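Local coordinates for regulator of Ty1 transposition protein 107 (Saccharomyces cerevisiae, PDB 3T7J) that is a regulator of Ty1 transposition that probably acts in the DNA damage response by binding partner proteins through its BRCT domains, at residues C177-I182 with K213-R218; F196-I201 with E222-V227. All coordinates share one frame; numbering follows the deposited sequence.

Contact 1: C177-I182 with K213-R218; sequences CTFEDI and KLINDR
E180 OE2 takes both terminal nitrogens of R218: NH2 comes to a short 2.5 Å from it, and NH1 adds a weak bond at 3.0 Å. The oxygen lies at the edge of the guanidinium, in its plane, but the NH2 bond meets the carboxylate 59° out of the carboxylate plane, so the salt bridge rests on one oxygen and is not a flat two-oxygen pairing. E180 OE1 turns its anti lone pair to T178 OG1, 3.2 Å away, which limits rotation of the carboxylate. F179 underlies the arginine along much of its length. R218 CB sits 3.5 Å from the centroid of the F179 ring and only 1° off its normal, a CH-pi contact, while F179 CD2 lies under one face of the guanidinium, 3.6 Å from R218 CZ. To pass from ring to carboxylate the arginine chain bends at chi2 and chi3. F179 reaches the helix with CG turned away from its backbone N (chi1 169°). With an alanine at F179, R218 would probably lose the surface beneath its chain and guanidinium, leaving its head freer to swing off E180. Deeper in, I182 CD1 meets I215 CG1 at 3.8 Å, and L214 CD1 approaches the backbone of C177 and T178. The short 3-10 turn 179-181 thus lies on the C-terminal part of helix 207-218, within the connection from strand 168-172 to strand 198-201 of a BRCT domain; D181 ties it back to R173, and F179, I182 and I215 all touch Y198 on the sheet.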
ATOM      1  N   CYS A 177     -13.460  17.058 -12.688  1.00 59.11           N
ATOM      2  CA  CYS A 177     -12.500  17.686 -13.600  1.00 55.51           C
ATOM      3  C   CYS A 177     -13.054  17.963 -14.997  1.00 50.43           C
ATOM      4  O   CYS A 177     -13.789  17.162 -15.566  1.00 55.07           O
ATOM      5  CB  CYS A 177     -11.215  16.855 -13.706  1.00 52.88           C
ATOM      6  SG  CYS A 177     -11.337  15.458 -14.844  1.00 53.82           S
ATOM      7  N   THR A 178     -12.679  19.113 -15.540  1.00 51.23           N
ATOM      8  CA  THR A 178     -13.115  19.526 -16.861  1.00 48.03           C
ATOM      9  C   THR A 178     -11.964  19.374 -17.839  1.00 45.00           C
ATOM     10  O   THR A 178     -10.831  19.092 -17.445  1.00 39.27           O
ATOM     11  CB  THR A 178     -13.503  20.996 -16.849  1.00 47.30           C
ATOM     12  OG1 THR A 178     -12.359  21.772 -16.482  1.00 44.04           O
ATOM     13  CG2 THR A 178     -14.616  21.247 -15.841  1.00 53.88           C
ATOM     14  N   PHE A 179     -12.247  19.584 -19.116  1.00 36.83           N
ATOM     15  CA  PHE A 179     -11.190  19.557 -20.107  1.00 38.11           C
ATOM     16  C   PHE A 179     -10.066  20.502 -19.692  1.00 36.88           C
ATOM     17  O   PHE A 179      -8.888  20.157 -19.796  1.00 34.07           O
ATOM     18  CB  PHE A 179     -11.716  19.916 -21.493  1.00 33.29           C
ATOM     19  CG  PHE A 179     -10.633  20.162 -22.503  1.00 29.10           C
ATOM     20  CD1 PHE A 179      -9.981  19.102 -23.107  1.00 29.02           C
ATOM     21  CD2 PHE A 179     -10.273  21.453 -22.849  1.00 29.30           C
ATOM     22  CE1 PHE A 179      -8.968  19.325 -24.039  1.00 25.32           C
ATOM     23  CE2 PHE A 179      -9.273  21.690 -23.779  1.00 29.98           C
ATOM     24  CZ  PHE A 179      -8.621  20.623 -24.376  1.00 30.64           C
ATOM     25  N   GLU A 180     -10.433  21.682 -19.196  1.00 37.71           N
ATOM     26  CA  GLU A 180      -9.443  22.702 -18.854  1.00 39.63           C
ATOM     27  C   GLU A 180      -8.450  22.304 -17.733  1.00 35.30           C
ATOM     28  O   GLU A 180      -7.404  22.920 -17.597  1.00 38.06           O
ATOM     29  CB  GLU A 180     -10.124  24.039 -18.538  1.00 41.57           C
ATOM     30  CG  GLU A 180     -10.828  24.694 -19.746  1.00 40.57           C
ATOM     31  CD  GLU A 180     -12.292  24.276 -19.909  1.00 42.40           C
ATOM     32  OE1 GLU A 180     -12.763  23.360 -19.200  1.00 40.49           O
ATOM     33  OE2 GLU A 180     -12.984  24.879 -20.762  1.00 46.05           O
ATOM     34  N   ASP A 181      -8.779  21.281 -16.948  1.00 35.46           N
ATOM     35  CA  ASP A 181      -7.875  20.795 -15.904  1.00 37.17           C
ATOM     36  C   ASP A 181      -6.822  19.855 -16.475  1.00 38.61           C
ATOM     37  O   ASP A 181      -5.822  19.570 -15.826  1.00 40.25           O
ATOM     38  CB  ASP A 181      -8.640  20.025 -14.828  1.00 40.74           C
ATOM     39  CG  ASP A 181      -9.682  20.871 -14.116  1.00 46.29           C
ATOM     40  OD1 ASP A 181      -9.444  22.078 -13.898  1.00 47.33           O
ATOM     41  OD2 ASP A 181     -10.741  20.309 -13.775  1.00 46.30           O
ATOM     42  N   ILE A 182      -7.071  19.335 -17.670  1.00 35.17           N
ATOM     43  CA  ILE A 182      -6.148  18.402 -18.286  1.00 33.95           C
ATOM     44  C   ILE A 182      -4.971  19.195 -18.800  1.00 33.50           C
ATOM     45  O   ILE A 182      -5.152  20.205 -19.478  1.00 32.53           O
ATOM     46  CB  ILE A 182      -6.805  17.646 -19.465  1.00 33.47           C
ATOM     47  CG1 ILE A 182      -8.151  17.049 -19.034  1.00 32.48           C
ATOM     48  CG2 ILE A 182      -5.869  16.570 -20.012  1.00 30.17           C
ATOM     49  CD1 ILE A 182      -8.779  16.160 -20.052  1.00 31.63           C
ATOM     50  N   LYS A 213     -14.081  11.543 -24.446  1.00 30.16           N
ATOM     51  CA  LYS A 213     -15.132  12.443 -24.941  1.00 31.83           C
ATOM     52  C   LYS A 213     -14.775  13.911 -24.763  1.00 29.96           C
ATOM     53  O   LYS A 213     -14.977  14.713 -25.671  1.00 36.02           O
ATOM     54  CB  LYS A 213     -16.498  12.159 -24.300  1.00 35.62           C
ATOM     55  CG  LYS A 213     -17.580  13.130 -24.813  0.69 34.56           C
ATOM     56  CD  LYS A 213     -18.986  12.761 -24.393  0.31 36.60           C
ATOM     57  CE  LYS A 213     -19.958  13.860 -24.816  0.66 39.86           C
ATOM     58  NZ  LYS A 213     -19.673  14.335 -26.206  0.86 36.19           N
ATOM     59  N   LEU A 214     -14.237  14.254 -23.597  1.00 34.88           N
ATOM     60  CA  LEU A 214     -13.850  15.622 -23.308  1.00 35.22           C
ATOM     61  C   LEU A 214     -12.766  16.072 -24.286  1.00 36.25           C
ATOM     62  O   LEU A 214     -12.855  17.147 -24.880  1.00 33.02           O
ATOM     63  CB  LEU A 214     -13.290  15.730 -21.889  1.00 39.08           C
ATOM     64  CG  LEU A 214     -14.173  15.573 -20.654  1.00 43.04           C
ATOM     65  CD1 LEU A 214     -13.292  15.580 -19.407  1.00 42.36           C
ATOM     66  CD2 LEU A 214     -15.211  16.679 -20.584  1.00 42.23           C
ATOM     67  N   ILE A 215     -11.733  15.248 -24.446  1.00 29.13           N
ATOM     68  CA  ILE A 215     -10.651  15.626 -25.335  1.00 29.02           C
ATOM     69  C   ILE A 215     -11.108  15.636 -26.797  1.00 29.57           C
ATOM     70  O   ILE A 215     -10.828  16.583 -27.529  1.00 29.84           O
ATOM     71  CB  ILE A 215      -9.379  14.760 -25.095  1.00 26.38           C
ATOM     72  CG1 ILE A 215      -8.976  14.846 -23.616  1.00 25.86           C
ATOM     73  CG2 ILE A 215      -8.235  15.216 -26.005  1.00 25.05           C
ATOM     74  CD1 ILE A 215      -7.802  13.921 -23.228  1.00 29.44           C
ATOM     75  N   ASN A 216     -11.829  14.601 -27.223  1.00 26.89           N
ATOM     76  CA  ASN A 216     -12.305  14.553 -28.595  1.00 30.12           C
ATOM     77  C   ASN A 216     -13.178  15.767 -28.947  1.00 30.19           C
ATOM     78  O   ASN A 216     -13.117  16.276 -30.055  1.00 29.32           O
ATOM     79  CB  ASN A 216     -13.069  13.254 -28.864  1.00 33.11           C
ATOM     80  CG  ASN A 216     -13.530  13.135 -30.313  0.28 32.65           C
ATOM     81  ND2 ASN A 216     -14.832  13.282 -30.540  0.69 33.91           N
ATOM     82  N   ASP A 217     -13.963  16.238 -27.987  1.00 30.14           N
ATOM     83  CA  ASP A 217     -14.848  17.387 -28.213  1.00 30.98           C
ATOM     84  C   ASP A 217     -14.085  18.701 -28.364  1.00 30.90           C
ATOM     85  O   ASP A 217     -14.486  19.565 -29.156  1.00 32.61           O
ATOM     86  CB  ASP A 217     -15.836  17.542 -27.054  1.00 27.74           C
ATOM     87  CG  ASP A 217     -16.995  16.576 -27.131  1.00 34.41           C
ATOM     88  OD1 ASP A 217     -17.082  15.810 -28.112  1.00 36.15           O
ATOM     89  OD2 ASP A 217     -17.833  16.593 -26.203  1.00 34.91           O
ATOM     90  N   ARG A 218     -13.005  18.852 -27.596  1.00 29.13           N
ATOM     91  CA  ARG A 218     -12.291  20.127 -27.473  1.00 29.80           C
ATOM     92  C   ARG A 218     -11.001  20.193 -28.286  1.00 29.78           C
ATOM     93  O   ARG A 218     -10.543  21.279 -28.623  1.00 29.78           O
ATOM     94  CB  ARG A 218     -11.992  20.432 -25.994  1.00 27.54           C
ATOM     95  CG  ARG A 218     -13.209  20.300 -25.066  1.00 34.89           C
ATOM     96  CD  ARG A 218     -14.095  21.549 -25.112  1.00 32.20           C
ATOM     97  NE  ARG A 218     -13.297  22.707 -24.713  1.00 38.13           N
ATOM     98  CZ  ARG A 218     -13.338  23.248 -23.500  1.00 34.03           C
ATOM     99  NH1 ARG A 218     -14.165  22.752 -22.595  1.00 31.43           N
ATOM    100  NH2 ARG A 218     -12.566  24.292 -23.204  1.00 39.23           N
TER

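Contact 2: F196-I201 with E222-V227; sequences FKYVLI and ETILIV
The F196 ring receives L225 on one face: L225 CB stands 3.7 Å from the ring centroid, almost above its centre, while I224 O approaches F196 CD1 obliquely at 3.5 Å. The Y198 ring has K197 CG over one face, displaced toward the rim, and meets the second segment with its edge, where T223 O faces CD2 and E222 CB lies 4.0 Å from CE2. Beside these rings the strands 198-201 and 224-227 run parallel, their axes 10° apart. The backbone ladder alternates: L225 N bonds to Y198 O at 2.8 Å, L200 N to L225 O at 2.8 Å, and V227 N to L200 O at 3.0 Å. Before the strands proper, T223 joins in through its side chain. Its OG1, held between the backbone N and carbonyl carbon (chi1 52°), accepts K197 N at 3.0 Å and also bonds to I195 O, so one hydroxyl bridges two backbone positions; T223 O takes Y198 N. K197 crosses E222 at about a right angle with its methylenes against the carboxylate, and K197 NZ remains 5.3 Å from E222 OE2; E222 OE1 instead accepts its own neighbour, T223 N. Y198 OH bonds to D219. Y198, L200, I224 and I226 form the sheet face under helix 207-218, with L200 CD2 touching both I224 CG2 and I226 CG1, whereas V199, I201, L225 and V227 line the other face. Polar side-chain chemistry is therefore gathered at the N-terminal ends of the strands, while farther along the buried backbone N-H and C=O groups pair with one another between two apolar layers, consistent with a central strand pair of the BRCT core.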
ATOM      1  N   PHE A 196       2.544  12.001 -27.896  1.00 37.07           N
ATOM      2  CA  PHE A 196       1.181  12.160 -27.380  1.00 31.53           C
ATOM      3  C   PHE A 196       0.998  13.496 -26.685  1.00 30.86           C
ATOM      4  O   PHE A 196       1.760  13.855 -25.782  1.00 30.93           O
ATOM      5  CB  PHE A 196       0.852  11.039 -26.401  1.00 27.63           C
ATOM      6  CG  PHE A 196       0.808   9.680 -27.033  1.00 27.60           C
ATOM      7  CD1 PHE A 196      -0.260   9.314 -27.831  1.00 28.13           C
ATOM      8  CD2 PHE A 196       1.841   8.766 -26.827  1.00 28.28           C
ATOM      9  CE1 PHE A 196      -0.319   8.056 -28.425  1.00 27.30           C
ATOM     10  CE2 PHE A 196       1.796   7.507 -27.411  1.00 28.33           C
ATOM     11  CZ  PHE A 196       0.706   7.151 -28.219  1.00 28.61           C
ATOM     12  N   LYS A 197      -0.013  14.237 -27.114  1.00 29.61           N
ATOM     13  CA  LYS A 197      -0.281  15.526 -26.526  1.00 26.99           C
ATOM     14  C   LYS A 197      -0.880  15.358 -25.141  1.00 24.71           C
ATOM     15  O   LYS A 197      -0.609  16.144 -24.244  1.00 24.78           O
ATOM     16  CB  LYS A 197      -1.217  16.344 -27.424  1.00 32.01           C
ATOM     17  CG  LYS A 197      -1.650  17.658 -26.807  1.00 30.76           C
ATOM     18  CD  LYS A 197      -1.297  18.803 -27.725  1.00 38.18           C
ATOM     19  CE  LYS A 197      -2.477  19.729 -27.924  1.00 36.43           C
ATOM     20  NZ  LYS A 197      -2.869  20.407 -26.686  1.00 41.57           N
ATOM     21  N   TYR A 198      -1.701  14.333 -24.965  1.00 25.08           N
ATOM     22  CA  TYR A 198      -2.338  14.110 -23.679  1.00 26.29           C
ATOM     23  C   TYR A 198      -1.999  12.732 -23.173  1.00 26.74           C
ATOM     24  O   TYR A 198      -2.241  11.739 -23.859  1.00 24.42           O
ATOM     25  CB  TYR A 198      -3.862  14.211 -23.783  1.00 23.92           C
ATOM     26  CG  TYR A 198      -4.355  15.550 -24.266  1.00 24.91           C
ATOM     27  CD1 TYR A 198      -4.539  16.598 -23.379  1.00 28.68           C
ATOM     28  CD2 TYR A 198      -4.615  15.770 -25.609  1.00 24.77           C
ATOM     29  CE1 TYR A 198      -4.977  17.836 -23.813  1.00 32.69           C
ATOM     30  CE2 TYR A 198      -5.042  16.996 -26.059  1.00 28.75           C
ATOM     31  CZ  TYR A 198      -5.230  18.026 -25.154  1.00 31.66           C
ATOM     32  OH  TYR A 198      -5.670  19.245 -25.595  1.00 33.87           O
ATOM     33  N   VAL A 199      -1.471  12.664 -21.958  1.00 19.89           N
ATOM     34  CA  VAL A 199      -1.236  11.378 -21.350  1.00 23.36           C
ATOM     35  C   VAL A 199      -1.964  11.282 -20.029  1.00 25.05           C
ATOM     36  O   VAL A 199      -1.793  12.127 -19.144  1.00 25.73           O
ATOM     37  CB  VAL A 199       0.274  11.146 -21.143  1.00 24.72           C
ATOM     38  CG1 VAL A 199       0.506   9.822 -20.454  1.00 23.35           C
ATOM     39  CG2 VAL A 199       0.975  11.197 -22.503  1.00 21.91           C
ATOM     40  N   LEU A 200      -2.766  10.240 -19.876  1.00 23.33           N
ATOM     41  CA  LEU A 200      -3.498  10.088 -18.635  1.00 25.48           C
ATOM     42  C   LEU A 200      -3.268   8.718 -18.014  1.00 26.16           C
ATOM     43  O   LEU A 200      -3.184   7.704 -18.719  1.00 26.59           O
ATOM     44  CB  LEU A 200      -5.001  10.255 -18.873  1.00 24.94           C
ATOM     45  CG  LEU A 200      -5.722  11.374 -19.631  1.00 30.17           C
ATOM     46  CD1 LEU A 200      -6.078  12.581 -18.784  1.00 31.47           C
ATOM     47  CD2 LEU A 200      -5.099  11.770 -20.982  1.00 27.63           C
ATOM     48  N   ILE A 201      -3.206   8.690 -16.690  1.00 25.74           N
ATOM     49  CA  ILE A 201      -3.146   7.444 -15.940  1.00 29.92           C
ATOM     50  C   ILE A 201      -4.476   7.311 -15.211  1.00 31.90           C
ATOM     51  O   ILE A 201      -4.819   8.150 -14.373  1.00 34.75           O
ATOM     52  CB  ILE A 201      -1.988   7.435 -14.903  1.00 31.12           C
ATOM     53  CG1 ILE A 201      -0.638   7.726 -15.575  1.00 31.63           C
ATOM     54  CG2 ILE A 201      -1.940   6.105 -14.161  1.00 32.47           C
ATOM     55  CD1 ILE A 201       0.533   7.878 -14.579  1.00 27.29           C
ATOM     56  N   GLU A 222      -5.986  15.987 -31.964  1.00 30.36           N
ATOM     57  CA  GLU A 222      -4.780  15.712 -31.173  1.00 30.80           C
ATOM     58  C   GLU A 222      -4.681  14.277 -30.635  1.00 32.93           C
ATOM     59  O   GLU A 222      -5.667  13.524 -30.608  1.00 31.25           O
ATOM     60  CB  GLU A 222      -4.624  16.729 -30.038  1.00 25.81           C
ATOM     61  CG  GLU A 222      -3.952  18.011 -30.488  1.00 35.28           C
ATOM     62  CD  GLU A 222      -2.520  17.769 -30.948  1.00 36.93           C
ATOM     63  OE1 GLU A 222      -1.960  16.697 -30.622  1.00 37.49           O
ATOM     64  OE2 GLU A 222      -1.957  18.635 -31.643  1.00 40.82           O
ATOM     65  N   THR A 223      -3.477  13.907 -30.206  1.00 23.39           N
ATOM     66  CA  THR A 223      -3.187  12.527 -29.852  1.00 26.02           C
ATOM     67  C   THR A 223      -3.341  12.326 -28.358  1.00 23.99           C
ATOM     68  O   THR A 223      -3.145  13.262 -27.574  1.00 25.65           O
ATOM     69  CB  THR A 223      -1.754  12.162 -30.273  1.00 27.55           C
ATOM     70  OG1 THR A 223      -0.860  13.147 -29.746  1.00 29.06           O
ATOM     71  CG2 THR A 223      -1.642  12.168 -31.805  1.00 29.96           C
ATOM     72  N   ILE A 224      -3.656  11.093 -27.971  1.00 24.50           N
ATOM     73  CA  ILE A 224      -4.006  10.760 -26.601  1.00 22.82           C
ATOM     74  C   ILE A 224      -3.478   9.383 -26.215  1.00 27.62           C
ATOM     75  O   ILE A 224      -3.569   8.425 -26.991  1.00 26.41           O
ATOM     76  CB  ILE A 224      -5.553  10.715 -26.448  1.00 26.45           C
ATOM     77  CG1 ILE A 224      -6.186  12.009 -26.977  1.00 26.32           C
ATOM     78  CG2 ILE A 224      -5.963  10.410 -25.008  1.00 23.95           C
ATOM     79  CD1 ILE A 224      -7.724  11.899 -27.226  1.00 25.63           C
ATOM     80  N   LEU A 225      -2.958   9.278 -24.999  1.00 24.26           N
ATOM     81  CA  LEU A 225      -2.540   7.988 -24.467  1.00 28.04           C
ATOM     82  C   LEU A 225      -3.111   7.818 -23.083  1.00 23.01           C
ATOM     83  O   LEU A 225      -2.862   8.623 -22.204  1.00 25.09           O
ATOM     84  CB  LEU A 225      -1.012   7.884 -24.386  1.00 24.37           C
ATOM     85  CG  LEU A 225      -0.479   6.615 -23.710  1.00 24.76           C
ATOM     86  CD1 LEU A 225      -0.854   5.319 -24.460  1.00 21.46           C
ATOM     87  CD2 LEU A 225       1.032   6.696 -23.540  1.00 25.80           C
ATOM     88  N   ILE A 226      -3.878   6.757 -22.893  1.00 24.20           N
ATOM     89  CA  ILE A 226      -4.470   6.489 -21.591  1.00 24.36           C
ATOM     90  C   ILE A 226      -4.052   5.098 -21.137  1.00 24.98           C
ATOM     91  O   ILE A 226      -4.208   4.112 -21.875  1.00 25.91           O
ATOM     92  CB  ILE A 226      -6.009   6.637 -21.653  1.00 24.65           C
ATOM     93  CG1 ILE A 226      -6.371   8.033 -22.173  1.00 23.51           C
ATOM     94  CG2 ILE A 226      -6.626   6.410 -20.299  1.00 25.92           C
ATOM     95  CD1 ILE A 226      -7.855   8.342 -22.117  1.00 27.60           C
ATOM     96  N   VAL A 227      -3.492   5.024 -19.932  1.00 25.99           N
ATOM     97  CA  VAL A 227      -2.896   3.790 -19.441  1.00 28.04           C
ATOM     98  C   VAL A 227      -3.214   3.510 -17.986  1.00 25.18           C
ATOM     99  O   VAL A 227      -3.653   4.385 -17.251  1.00 28.44           O
ATOM    100  CB  VAL A 227      -1.353   3.786 -19.593  1.00 26.06           C
ATOM    101  CG1 VAL A 227      -0.974   3.949 -21.050  1.00 26.81           C
ATOM    102  CG2 VAL A 227      -0.725   4.886 -18.727  1.00 27.52           C
TER

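From the N terminus, strand 168-172 leads into 177-182, the first half of contact 1, and the chain then enters the sheet at 196-201, the first half of contact 2. Helix 207-218 follows and closes contact 1 with 213-218; strand 224-227 closes contact 2 next to strand 198-201. The two loops therefore cross, their segments alternating along the chain. Contact 2 is the strand pairing of a right-handed beta-alpha-beta crossover, and contact 1 covers its connecting helix with the preceding loop. Their centres are 12 Å apart and they meet directly, at Y198 and where I215 packs on I224, joining loop, helix and sheet in one BRCT domain.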